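Local coordinates for protein rRNA adenine N-6-methyltransferase (Saccharopolyspora erythraea, PDB 6NVM) that dimethylates a single adenine of 23S rRNA with S-adenosyl-L-methionine as methyl donor, which lowers ribosomal affinity for macrolide-lincosamide-streptogramin B antibiotics, at residues T65-R69 / E160-M164; A171-D177 / E193-V197; D177-W181 / A278-P282; G247-A251 / V271-A275. All coordinates share one frame. Where two conformers were deposited one is given. Residues are numbered along the deposited sequence.

Contact 1 of 4, residues T65-R69 / E160-M164; sequences TAELR and ETATM
A loop packs against one strand of the central sheet in the class I methyltransferase (Rossmann-like) domain. Segment 65-69 leads from helix 56-65 toward strand 73-77. Segment 160-164 belongs to strand 159-167, which lies between strands 135-140 and 213-220; T161 to M164 are extended, and E160 has phi/psi -99/-60. The end-to-end directions of the touching parts are 139° apart. The CA atoms of A66 and T163 come nearest, at 5.7 Å. T65 closes the helix; A66 stays near helical angles, E67 is the first residue to leave them, with positive phi (55/58), and L68 and R69 are extended.

T161 and T163 both point their CA-to-CB bonds toward the loop. T163 (chi1 m) sets CG2 3.7 Å from T65 CG2 and OG1 3.4 Å from A66 CA. T161 (chi1 p) places OG1 3.0 Å from the carbonyl O of A66. At the outer end R69 (chi1 p, then t, t) reaches back to E160 (m, t) in a two-pronged salt bridge. R69 NH2 to E160 OE2 is 2.8 Å and nearly linear; R69 NH1 to E160 OE1 is 2.9 Å. R69 NE pairs with D71, and E67 OE1, 3.6 Å from T161 CG2, is bridged to R219.

The chemistry is graded: small threonine and alanine side chains, with a hydroxyl near a backbone carbonyl, let the loop lie close, while paired charges close the outer end.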
loop_
_atom_site.group_PDB
_atom_site.type_symbol
_atom_site.label_atom_id
_atom_site.label_comp_id
_atom_site.label_asym_id
_atom_site.label_seq_id
_atom_site.Cartn_x
_atom_site.Cartn_y
_atom_site.Cartn_z
ATOM N N THR A 65 3.145 -12.305 -6.525
ATOM C CA THR A 65 2.819 -10.883 -6.583
ATOM C C THR A 65 3.945 -10.016 -6.036
ATOM O O THR A 65 4.087 -8.854 -6.436
ATOM C CB THR A 65 1.531 -10.617 -5.791
ATOM O OG1 THR A 65 0.432 -11.262 -6.437
ATOM C CG2 THR A 65 1.238 -9.126 -5.673
ATOM N N ALA A 66 4.739 -10.546 -5.108
ATOM C CA ALA A 66 5.722 -9.722 -4.422
ATOM C C ALA A 66 6.894 -9.321 -5.310
ATOM O O ALA A 66 7.707 -8.496 -4.887
ATOM C CB ALA A 66 6.225 -10.457 -3.183
ATOM N N GLU A 67 7.003 -9.888 -6.510
ATOM C CA GLU A 67 8.054 -9.535 -7.462
ATOM C C GLU A 67 9.434 -9.682 -6.825
ATOM O O GLU A 67 10.233 -8.745 -6.763
ATOM C CB GLU A 67 7.826 -8.120 -8.001
ATOM C CG GLU A 67 6.508 -8.017 -8.763
ATOM C CD GLU A 67 6.266 -6.661 -9.391
ATOM O OE1 GLU A 67 6.640 -5.634 -8.783
ATOM O OE2 GLU A 67 5.682 -6.636 -10.502
ATOM N N LEU A 68 9.702 -10.898 -6.364
ATOM C CA LEU A 68 10.925 -11.211 -5.645
ATOM C C LEU A 68 12.016 -11.670 -6.606
ATOM O O LEU A 68 11.756 -12.062 -7.744
ATOM C CB LEU A 68 10.657 -12.292 -4.599
ATOM C CG LEU A 68 9.527 -11.975 -3.616
ATOM C CD1 LEU A 68 9.298 -13.172 -2.703
ATOM C CD2 LEU A 68 9.853 -10.722 -2.815
ATOM N N ARG A 69 13.255 -11.602 -6.132
ATOM C CA ARG A 69 14.403 -12.032 -6.915
ATOM C C ARG A 69 15.505 -12.449 -5.957
ATOM O O ARG A 69 15.474 -12.088 -4.774
ATOM C CB ARG A 69 14.897 -10.923 -7.857
ATOM C CG ARG A 69 15.286 -9.641 -7.156
ATOM C CD ARG A 69 15.845 -8.626 -8.137
ATOM N NE ARG A 69 16.316 -7.415 -7.465
ATOM C CZ ARG A 69 15.550 -6.371 -7.161
ATOM N NH1 ARG A 69 14.260 -6.369 -7.466
ATOM N NH2 ARG A 69 16.080 -5.318 -6.553
ATOM N N GLU A 160 10.872 -1.543 -2.193
ATOM C CA GLU A 160 10.481 -1.689 -3.591
ATOM C C GLU A 160 8.992 -1.967 -3.715
ATOM O O GLU A 160 8.267 -1.198 -4.353
ATOM C CB GLU A 160 11.273 -2.814 -4.273
ATOM C CG GLU A 160 12.710 -2.476 -4.540
ATOM C CD GLU A 160 13.345 -3.396 -5.571
ATOM O OE1 GLU A 160 12.694 -4.378 -5.989
ATOM O OE2 GLU A 160 14.495 -3.129 -5.968
ATOM N N THR A 161 8.526 -3.066 -3.121
ATOM C CA THR A 161 7.123 -3.439 -3.161
ATOM C C THR A 161 6.658 -3.850 -1.776
ATOM O O THR A 161 7.446 -4.310 -0.941
ATOM C CB THR A 161 6.861 -4.601 -4.126
ATOM O OG1 THR A 161 7.473 -5.789 -3.608
ATOM C CG2 THR A 161 7.414 -4.284 -5.494
ATOM N N ALA A 162 5.360 -3.674 -1.544
ATOM C CA ALA A 162 4.702 -4.147 -0.337
ATOM C C ALA A 162 3.457 -4.894 -0.781
ATOM O O ALA A 162 2.590 -4.318 -1.447
ATOM C CB ALA A 162 4.341 -2.998 0.606
ATOM N N THR A 163 3.384 -6.174 -0.438
ATOM C CA THR A 163 2.272 -7.036 -0.810
ATOM C C THR A 163 1.551 -7.417 0.473
ATOM O O THR A 163 2.168 -7.972 1.389
ATOM C CB THR A 163 2.772 -8.272 -1.557
ATOM O OG1 THR A 163 3.483 -7.855 -2.729
ATOM C CG2 THR A 163 1.616 -9.169 -1.975
ATOM N N MET A 164 0.254 -7.131 0.535
ATOM C CA MET A 164 -0.487 -7.242 1.780
ATOM C C MET A 164 -1.825 -7.917 1.543
ATOM O O MET A 164 -2.503 -7.643 0.547
ATOM C CB MET A 164 -0.720 -5.862 2.406
ATOM C CG MET A 164 0.533 -5.227 2.957
ATOM S SD MET A 164 0.299 -3.481 3.336
ATOM C CE MET A 164 0.279 -2.775 1.691
#

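Contact 2 of 4, residues A171-D177 / E193-V197; sequences ARKRTGD and EWEFV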
loop_
_atom_site.group_PDB
_atom_site.type_symbol
_atom_site.label_atom_id
_atom_site.label_comp_id
_atom_site.label_asym_id
_atom_site.label_seq_id
_atom_site.Cartn_x
_atom_site.Cartn_y
_atom_site.Cartn_z
ATOM N N ALA A 171 -8.828 -2.582 0.962
ATOM C CA ALA A 171 -8.029 -2.656 -0.256
ATOM C C ALA A 171 -8.710 -1.935 -1.412
ATOM O O ALA A 171 -8.039 -1.305 -2.238
ATOM C CB ALA A 171 -7.768 -4.115 -0.621
ATOM N N ARG A 172 -10.037 -2.040 -1.506
ATOM C CA ARG A 172 -10.750 -1.370 -2.589
ATOM C C ARG A 172 -10.620 0.146 -2.486
ATOM O O ARG A 172 -10.383 0.826 -3.492
ATOM C CB ARG A 172 -12.221 -1.782 -2.581
ATOM C CG ARG A 172 -12.481 -3.206 -3.056
ATOM C CD ARG A 172 -13.958 -3.409 -3.354
ATOM N NE ARG A 172 -14.269 -4.774 -3.761
ATOM C CZ ARG A 172 -15.496 -5.207 -4.040
ATOM N NH1 ARG A 172 -16.530 -4.381 -3.961
ATOM N NH2 ARG A 172 -15.689 -6.468 -4.402
ATOM N N LYS A 173 -10.775 0.697 -1.282
ATOM C CA LYS A 173 -10.672 2.143 -1.124
ATOM C C LYS A 173 -9.264 2.631 -1.450
ATOM O O LYS A 173 -9.089 3.626 -2.165
ATOM C CB LYS A 173 -11.065 2.550 0.296
ATOM C CG LYS A 173 -11.464 4.017 0.411
ATOM C CD LYS A 173 -11.634 4.472 1.859
ATOM C CE LYS A 173 -10.292 4.699 2.544
ATOM N NZ LYS A 173 -10.403 5.614 3.716
ATOM N N ARG A 174 -8.242 1.934 -0.937
ATOM C CA ARG A 174 -6.865 2.385 -1.108
ATOM C C ARG A 174 -6.365 2.212 -2.535
ATOM O O ARG A 174 -5.354 2.821 -2.900
ATOM C CB ARG A 174 -5.940 1.631 -0.144
ATOM C CG ARG A 174 -6.222 1.881 1.337
ATOM C CD ARG A 174 -5.985 3.338 1.729
ATOM N NE ARG A 174 -6.202 3.571 3.159
ATOM C CZ ARG A 174 -5.241 3.665 4.078
ATOM N NH1 ARG A 174 -3.960 3.554 3.747
ATOM N NH2 ARG A 174 -5.562 3.875 5.348
ATOM N N THR A 175 -7.038 1.403 -3.348
ATOM C CA THR A 175 -6.660 1.206 -4.740
ATOM C C THR A 175 -7.665 1.800 -5.714
ATOM O O THR A 175 -7.483 1.658 -6.927
ATOM C CB THR A 175 -6.500 -0.289 -5.041
ATOM O OG1 THR A 175 -7.757 -0.953 -4.836
ATOM C CG2 THR A 175 -5.431 -0.914 -4.143
ATOM N N GLY A 176 -8.719 2.449 -5.224
ATOM C CA GLY A 176 -9.745 2.990 -6.103
ATOM C C GLY A 176 -10.436 1.946 -6.951
ATOM O O GLY A 176 -10.849 2.242 -8.077
ATOM N N ASP A 177 -10.594 0.727 -6.428
ATOM C CA ASP A 177 -11.068 -0.382 -7.247
ATOM C C ASP A 177 -12.529 -0.237 -7.651
ATOM O O ASP A 177 -12.942 -0.856 -8.638
ATOM C CB ASP A 177 -10.863 -1.704 -6.508
ATOM C CG ASP A 177 -11.142 -2.910 -7.384
ATOM O OD1 ASP A 177 -10.480 -3.049 -8.434
ATOM O OD2 ASP A 177 -12.016 -3.724 -7.018
ATOM N N GLU A 193 2.735 3.473 -6.752
ATOM C CA GLU A 193 1.586 2.847 -7.393
ATOM C C GLU A 193 0.834 2.021 -6.352
ATOM O O GLU A 193 1.445 1.390 -5.483
ATOM C CB GLU A 193 2.029 1.962 -8.564
ATOM C CG GLU A 193 2.935 2.660 -9.581
ATOM C CD GLU A 193 3.538 1.700 -10.607
ATOM O OE1 GLU A 193 3.411 0.473 -10.437
ATOM O OE2 GLU A 193 4.141 2.182 -11.588
ATOM N N TRP A 194 -0.496 2.068 -6.410
ATOM C CA TRP A 194 -1.368 1.281 -5.544
ATOM C C TRP A 194 -2.192 0.377 -6.449
ATOM O O TRP A 194 -2.915 0.867 -7.321
ATOM C CB TRP A 194 -2.296 2.168 -4.705
ATOM C CG TRP A 194 -1.620 3.142 -3.762
ATOM C CD1 TRP A 194 -0.806 4.185 -4.099
ATOM C CD2 TRP A 194 -1.748 3.182 -2.334
ATOM N NE1 TRP A 194 -0.404 4.860 -2.967
ATOM C CE2 TRP A 194 -0.970 4.264 -1.872
ATOM C CE3 TRP A 194 -2.439 2.400 -1.401
ATOM C CZ2 TRP A 194 -0.863 4.582 -0.520
ATOM C CZ3 TRP A 194 -2.326 2.712 -0.058
ATOM C CH2 TRP A 194 -1.545 3.795 0.371
ATOM N N GLU A 195 -2.101 -0.933 -6.231
ATOM C CA GLU A 195 -2.685 -1.897 -7.155
ATOM C C GLU A 195 -3.540 -2.903 -6.398
ATOM O O GLU A 195 -3.109 -3.453 -5.380
ATOM C CB GLU A 195 -1.579 -2.603 -7.952
ATOM C CG GLU A 195 -0.748 -1.644 -8.812
ATOM C CD GLU A 195 0.464 -2.299 -9.463
ATOM O OE1 GLU A 195 0.766 -3.469 -9.144
ATOM O OE2 GLU A 195 1.119 -1.635 -10.296
ATOM N N PHE A 196 -4.759 -3.126 -6.892
ATOM C CA PHE A 196 -5.641 -4.162 -6.369
ATOM C C PHE A 196 -5.354 -5.451 -7.129
ATOM O O PHE A 196 -5.459 -5.485 -8.361
ATOM C CB PHE A 196 -7.105 -3.754 -6.529
ATOM C CG PHE A 196 -8.081 -4.746 -5.960
ATOM C CD1 PHE A 196 -8.509 -4.638 -4.650
ATOM C CD2 PHE A 196 -8.574 -5.781 -6.737
ATOM C CE1 PHE A 196 -9.406 -5.539 -4.124
ATOM C CE2 PHE A 196 -9.470 -6.689 -6.212
ATOM C CZ PHE A 196 -9.888 -6.568 -4.906
ATOM N N VAL A 197 -4.980 -6.509 -6.408
ATOM C CA VAL A 197 -4.603 -7.751 -7.074
ATOM C C VAL A 197 -5.818 -8.667 -7.191
ATOM O O VAL A 197 -6.226 -9.027 -8.300
ATOM C CB VAL A 197 -3.436 -8.441 -6.345
ATOM C CG1 VAL A 197 -3.139 -9.798 -6.966
ATOM C CG2 VAL A 197 -2.196 -7.558 -6.398
#
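Helix 168-175 packs on the edge strand 192-200 of the central sheet and runs roughly antiparallel to it. A helix covering one face of the sheet is the usual layering of this alpha/beta fold. The axes of 171-175 and 193-197 approach to 7.7 Å, with their N-to-C directions 143° apart. T175 and W194 are nearest, 5.4 Å between CA atoms.

Aromatic packing supplies most of the contact. W194 and F196 both point their CA-to-CB bonds at the helix. F196 CE1 is 4.1 Å from A171 CB and 4.0 Å from R172 CG. The carboxylate carbon of D177 sits over one face of the F196 ring, with D177 OD1 3.7 Å from F196 CD2. W194 CZ3 is 3.8 Å from R174 CB, and W194 CE3 is 3.3 Å from R174 O. T175 fits between the two aromatics. Its CG2 is 3.6 Å from E195 C, and its OG1 is 3.3 Å from F196 CB.

The hydrogen bonds are made within 171-177 or to residues outside the pair. T175 OG1 donates to A171 O at 2.6 Å. The helix closes in a Schellman motif at G176, where D177 N bonds R172 O at 2.9 Å. R174 O bonds T185, W194 NE1 bonds T188, and E195 bridges to R217.

The T175 hydroxyl and R174 carbonyl thus have other partners, and the aromatics pack on a mixed surface of hydrocarbon and oxygen.

Contact 3 of 4, residues D177-W181 / A278-P282; sequences DYGRW and AYVRP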
loop_
_atom_site.group_PDB
_atom_site.type_symbol
_atom_site.label_atom_id
_atom_site.label_comp_id
_atom_site.label_asym_id
_atom_site.label_seq_id
_atom_site.Cartn_x
_atom_site.Cartn_y
_atom_site.Cartn_z
ATOM N N ASP A 177 -10.594 0.727 -6.428
ATOM C CA ASP A 177 -11.068 -0.382 -7.247
ATOM C C ASP A 177 -12.529 -0.237 -7.651
ATOM O O ASP A 177 -12.942 -0.856 -8.638
ATOM C CB ASP A 177 -10.863 -1.704 -6.508
ATOM C CG ASP A 177 -11.142 -2.910 -7.384
ATOM O OD1 ASP A 177 -10.480 -3.049 -8.434
ATOM O OD2 ASP A 177 -12.016 -3.724 -7.018
ATOM N N TYR A 178 -13.321 0.559 -6.921
ATOM C CA TYR A 178 -14.707 0.822 -7.298
ATOM C C TYR A 178 -14.986 2.311 -7.504
ATOM O O TYR A 178 -16.149 2.725 -7.475
ATOM C CB TYR A 178 -15.672 0.238 -6.262
ATOM C CG TYR A 178 -15.608 0.860 -4.882
ATOM C CD1 TYR A 178 -16.270 2.048 -4.599
ATOM C CD2 TYR A 178 -14.912 0.239 -3.854
ATOM C CE1 TYR A 178 -16.223 2.611 -3.337
ATOM C CE2 TYR A 178 -14.857 0.793 -2.589
ATOM C CZ TYR A 178 -15.515 1.978 -2.335
ATOM O OH TYR A 178 -15.464 2.534 -1.074
ATOM N N GLY A 179 -13.954 3.126 -7.720
ATOM C CA GLY A 179 -14.127 4.503 -8.129
ATOM C C GLY A 179 -13.893 5.534 -7.043
ATOM O O GLY A 179 -13.719 6.715 -7.364
ATOM N N ARG A 180 -13.885 5.130 -5.777
ATOM C CA ARG A 180 -13.652 6.042 -4.665
ATOM C C ARG A 180 -12.198 5.936 -4.217
ATOM O O ARG A 180 -11.653 4.834 -4.105
ATOM C CB ARG A 180 -14.595 5.726 -3.502
ATOM C CG ARG A 180 -14.754 6.850 -2.499
ATOM C CD ARG A 180 -15.799 6.518 -1.440
ATOM N NE ARG A 180 -15.710 7.421 -0.293
ATOM C CZ ARG A 180 -16.355 8.580 -0.182
ATOM N NH1 ARG A 180 -17.160 9.006 -1.148
ATOM N NH2 ARG A 180 -16.193 9.321 0.907
ATOM N N TRP A 181 -11.577 7.086 -3.953
ATOM C CA TRP A 181 -10.133 7.169 -3.763
ATOM C C TRP A 181 -9.791 7.697 -2.379
ATOM O O TRP A 181 -10.333 8.717 -1.940
ATOM C CB TRP A 181 -9.497 8.065 -4.827
ATOM C CG TRP A 181 -9.585 7.467 -6.181
ATOM C CD1 TRP A 181 -10.564 7.671 -7.107
ATOM C CD2 TRP A 181 -8.666 6.541 -6.760
ATOM N NE1 TRP A 181 -10.307 6.931 -8.234
ATOM C CE2 TRP A 181 -9.147 6.227 -8.045
ATOM C CE3 TRP A 181 -7.482 5.949 -6.317
ATOM C CZ2 TRP A 181 -8.483 5.353 -8.896
ATOM C CZ3 TRP A 181 -6.823 5.075 -7.164
ATOM C CH2 TRP A 181 -7.328 4.785 -8.440
ATOM N N ALA A 278 -13.622 12.678 -3.777
ATOM C CA ALA A 278 -13.179 11.299 -3.624
ATOM C C ALA A 278 -13.276 10.486 -4.909
ATOM O O ALA A 278 -12.711 9.388 -4.962
ATOM C CB ALA A 278 -13.992 10.613 -2.523
ATOM N N TYR A 279 -13.964 10.979 -5.939
ATOM C CA TYR A 279 -14.091 10.244 -7.193
ATOM C C TYR A 279 -13.211 10.802 -8.306
ATOM O O TYR A 279 -13.225 10.261 -9.416
ATOM C CB TYR A 279 -15.557 10.214 -7.643
ATOM C CG TYR A 279 -16.364 9.166 -6.909
ATOM C CD1 TYR A 279 -16.925 9.437 -5.668
ATOM C CD2 TYR A 279 -16.545 7.898 -7.447
ATOM C CE1 TYR A 279 -17.652 8.479 -4.986
ATOM C CE2 TYR A 279 -17.271 6.930 -6.774
ATOM C CZ TYR A 279 -17.821 7.226 -5.543
ATOM O OH TYR A 279 -18.544 6.264 -4.870
ATOM N N VAL A 280 -12.431 11.846 -8.033
ATOM C CA VAL A 280 -11.403 12.279 -8.974
ATOM C C VAL A 280 -10.285 11.244 -8.996
ATOM O O VAL A 280 -9.816 10.795 -7.944
ATOM C CB VAL A 280 -10.870 13.665 -8.584
ATOM C CG1 VAL A 280 -9.823 14.148 -9.591
ATOM C CG2 VAL A 280 -12.014 14.662 -8.466
ATOM N N ARG A 281 -9.844 10.868 -10.196
ATOM C CA ARG A 281 -8.827 9.841 -10.331
ATOM C C ARG A 281 -7.424 10.425 -10.175
ATOM O O ARG A 281 -7.200 11.615 -10.404
ATOM C CB ARG A 281 -8.950 9.150 -11.689
ATOM C CG ARG A 281 -10.243 8.361 -11.866
ATOM C CD ARG A 281 -10.246 7.556 -13.159
ATOM N NE ARG A 281 -10.500 8.391 -14.334
ATOM C CZ ARG A 281 -11.707 8.627 -14.848
ATOM N NH1 ARG A 281 -12.791 8.091 -14.297
ATOM N NH2 ARG A 281 -11.836 9.401 -15.919
ATOM N N PRO A 282 -6.453 9.594 -9.783
ATOM C CA PRO A 282 -5.074 10.099 -9.658
ATOM C C PRO A 282 -4.542 10.735 -10.930
ATOM O O PRO A 282 -3.845 11.754 -10.862
ATOM C CB PRO A 282 -4.287 8.840 -9.271
ATOM C CG PRO A 282 -5.276 7.996 -8.563
ATOM C CD PRO A 282 -6.583 8.221 -9.264
HETATM O O HOH W 1 -12.850 7.410 -9.900
#
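A loop, 177-181, meets the end of a 3-10 turn and the loop after it. R180 CA is 4.9 Å from Y279 CA, and W181 CA is 5.1 Å from A278 CA. One direct hydrogen bond joins them, W181 N to A278 O at 2.8 Å. R180 CA also meets A278 O (3.5 Å), and Y279 CA meets G179 O (3.6 Å), as CA-H...O contacts. G179 (phi/psi 104/-16) calls for glycine: a CB would jam against the preceding carbonyl O and crowd Y279 CE2. A water links G179 O (2.8 Å), Y279 O (2.9 Å) and W181 NE1 (3.1 Å).

P282 CD lies over the six-membered ring of W181, 3.4 Å from its centroid, a CH-pi contact. R281 CA lies 4.3 Å from the centroid of the W181 five-membered ring. R180 CB covers one face of Y279.

This joins the catalytic domain to the loop before helix 282-292, where R281 is N-cap. One backbone bond and one water pair the backbone groups they reach, while W181 packs on P282 and R281.

Contact 4 of 4, residues G247-A251 / V271-A275; sequences GNIQA and VGGGA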
loop_
_atom_site.group_PDB
_atom_site.type_symbol
_atom_site.label_atom_id
_atom_site.label_comp_id
_atom_site.label_asym_id
_atom_site.label_seq_id
_atom_site.Cartn_x
_atom_site.Cartn_y
_atom_site.Cartn_z
ATOM N N GLY A 247 -17.454 24.311 -0.607
ATOM C CA GLY A 247 -18.559 23.490 -1.063
ATOM C C GLY A 247 -18.184 22.514 -2.159
ATOM O O GLY A 247 -18.596 21.349 -2.127
ATOM N N ASN A 248 -17.403 22.971 -3.136
ATOM C CA ASN A 248 -17.028 22.158 -4.283
ATOM C C ASN A 248 -15.533 22.293 -4.542
ATOM O O ASN A 248 -14.859 23.182 -4.009
ATOM C CB ASN A 248 -17.828 22.561 -5.530
ATOM C CG ASN A 248 -17.881 24.060 -5.726
ATOM O OD1 ASN A 248 -16.967 24.656 -6.291
ATOM N ND2 ASN A 248 -18.956 24.685 -5.252
ATOM N N ILE A 249 -15.012 21.393 -5.376
ATOM C CA ILE A 249 -13.584 21.416 -5.677
ATOM C C ILE A 249 -13.192 22.751 -6.298
ATOM O O ILE A 249 -12.128 23.301 -5.996
ATOM C CB ILE A 249 -13.199 20.230 -6.581
ATOM C CG1 ILE A 249 -11.684 20.211 -6.791
ATOM C CG2 ILE A 249 -13.921 20.303 -7.929
ATOM C CD1 ILE A 249 -11.175 18.970 -7.473
ATOM N N GLN A 250 -14.046 23.305 -7.158
ATOM C CA GLN A 250 -13.731 24.598 -7.753
ATOM C C GLN A 250 -13.607 25.676 -6.684
ATOM O O GLN A 250 -12.673 26.487 -6.714
ATOM C CB GLN A 250 -14.795 24.984 -8.779
ATOM C CG GLN A 250 -14.517 26.310 -9.474
ATOM C CD GLN A 250 -15.242 26.438 -10.800
ATOM O OE1 GLN A 250 -16.365 25.959 -10.953
ATOM N NE2 GLN A 250 -14.595 27.074 -11.772
ATOM N N ALA A 251 -14.535 25.694 -5.724
ATOM C CA ALA A 251 -14.498 26.706 -4.674
ATOM C C ALA A 251 -13.245 26.564 -3.821
ATOM O O ALA A 251 -12.625 27.564 -3.441
ATOM C CB ALA A 251 -15.752 26.606 -3.809
ATOM N N VAL A 271 -12.218 17.381 -15.265
ATOM C CA VAL A 271 -12.909 17.334 -13.982
ATOM C C VAL A 271 -13.942 18.450 -13.941
ATOM O O VAL A 271 -13.664 19.581 -14.353
ATOM C CB VAL A 271 -11.903 17.469 -12.820
ATOM C CG1 VAL A 271 -12.610 17.587 -11.486
ATOM C CG2 VAL A 271 -10.937 16.270 -12.823
ATOM N N GLY A 272 -15.138 18.127 -13.457
ATOM C CA GLY A 272 -16.159 19.140 -13.276
ATOM C C GLY A 272 -15.922 19.974 -12.028
ATOM O O GLY A 272 -15.393 19.504 -11.024
ATOM N N GLY A 273 -16.344 21.239 -12.097
ATOM C CA GLY A 273 -16.196 22.138 -10.968
ATOM C C GLY A 273 -16.932 21.687 -9.724
ATOM O O GLY A 273 -16.568 22.096 -8.617
ATOM N N GLY A 274 -17.952 20.847 -9.877
ATOM C CA GLY A 274 -18.700 20.354 -8.736
ATOM C C GLY A 274 -18.407 18.904 -8.415
ATOM O O GLY A 274 -19.170 18.259 -7.692
ATOM N N ALA A 275 -17.291 18.389 -8.929
ATOM C CA ALA A 275 -16.978 16.974 -8.787
ATOM C C ALA A 275 -16.859 16.574 -7.320
ATOM O O ALA A 275 -16.398 17.344 -6.473
ATOM C CB ALA A 275 -15.678 16.645 -9.514
#
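I249 lays its side chain over the turn at 272-275. Its CG2 is 3.5 Å from G272 O, 3.3 Å from G273 O and 4.4 Å from A275 CB, while I249 CD1 reaches V271 CG1 at 4.5 Å. W285 of helix 282-292 also touches I249.

The turn is type I, closed by A275 N to G272 O at 3.0 Å. It presents G273 O to the first turn of helix 249-254, where Q250 N donates to it at 3.2 Å. The CA atoms of Q250 and G273 are 4.7 Å apart. A CB on G273 would clash with Q250 OE1, so the bare glycine suits this approach. N248 is the N-cap: its OD1 accepts from A251 N at 2.7 Å, and its CB lies 3.4 Å from G273 O.

This is packing within the C-terminal helical part, far from the predicted methyl-donor site. The helix start finds acceptors for two of its early NH groups: G273 O of the turn for Q250, and N248 OD1 for A251.

Overall arrangement
Contacts 1 and 2 belong to the central sheet, with four buried touching residues each; contacts 3 and 4 have two each. Contact 1 lies on an inner strand and contact 2 on an edge strand. They touch through T65 and V197, and helix 168-175 follows the strand of contact 1. Contact 2 shares D177 with contact 3, where W181 also packs on T175 and G176. Contact 4 is nested within the loop that contact 3 closes, and V280 meets V271 and A275. The centre of contact 4 is about 28 Å from the centre of the chain, the farthest of the four. Salt-bridge and threonine chemistry gives way to aromatic packing, joined in contact 3 by a backbone bond and water, then to N-terminal capping.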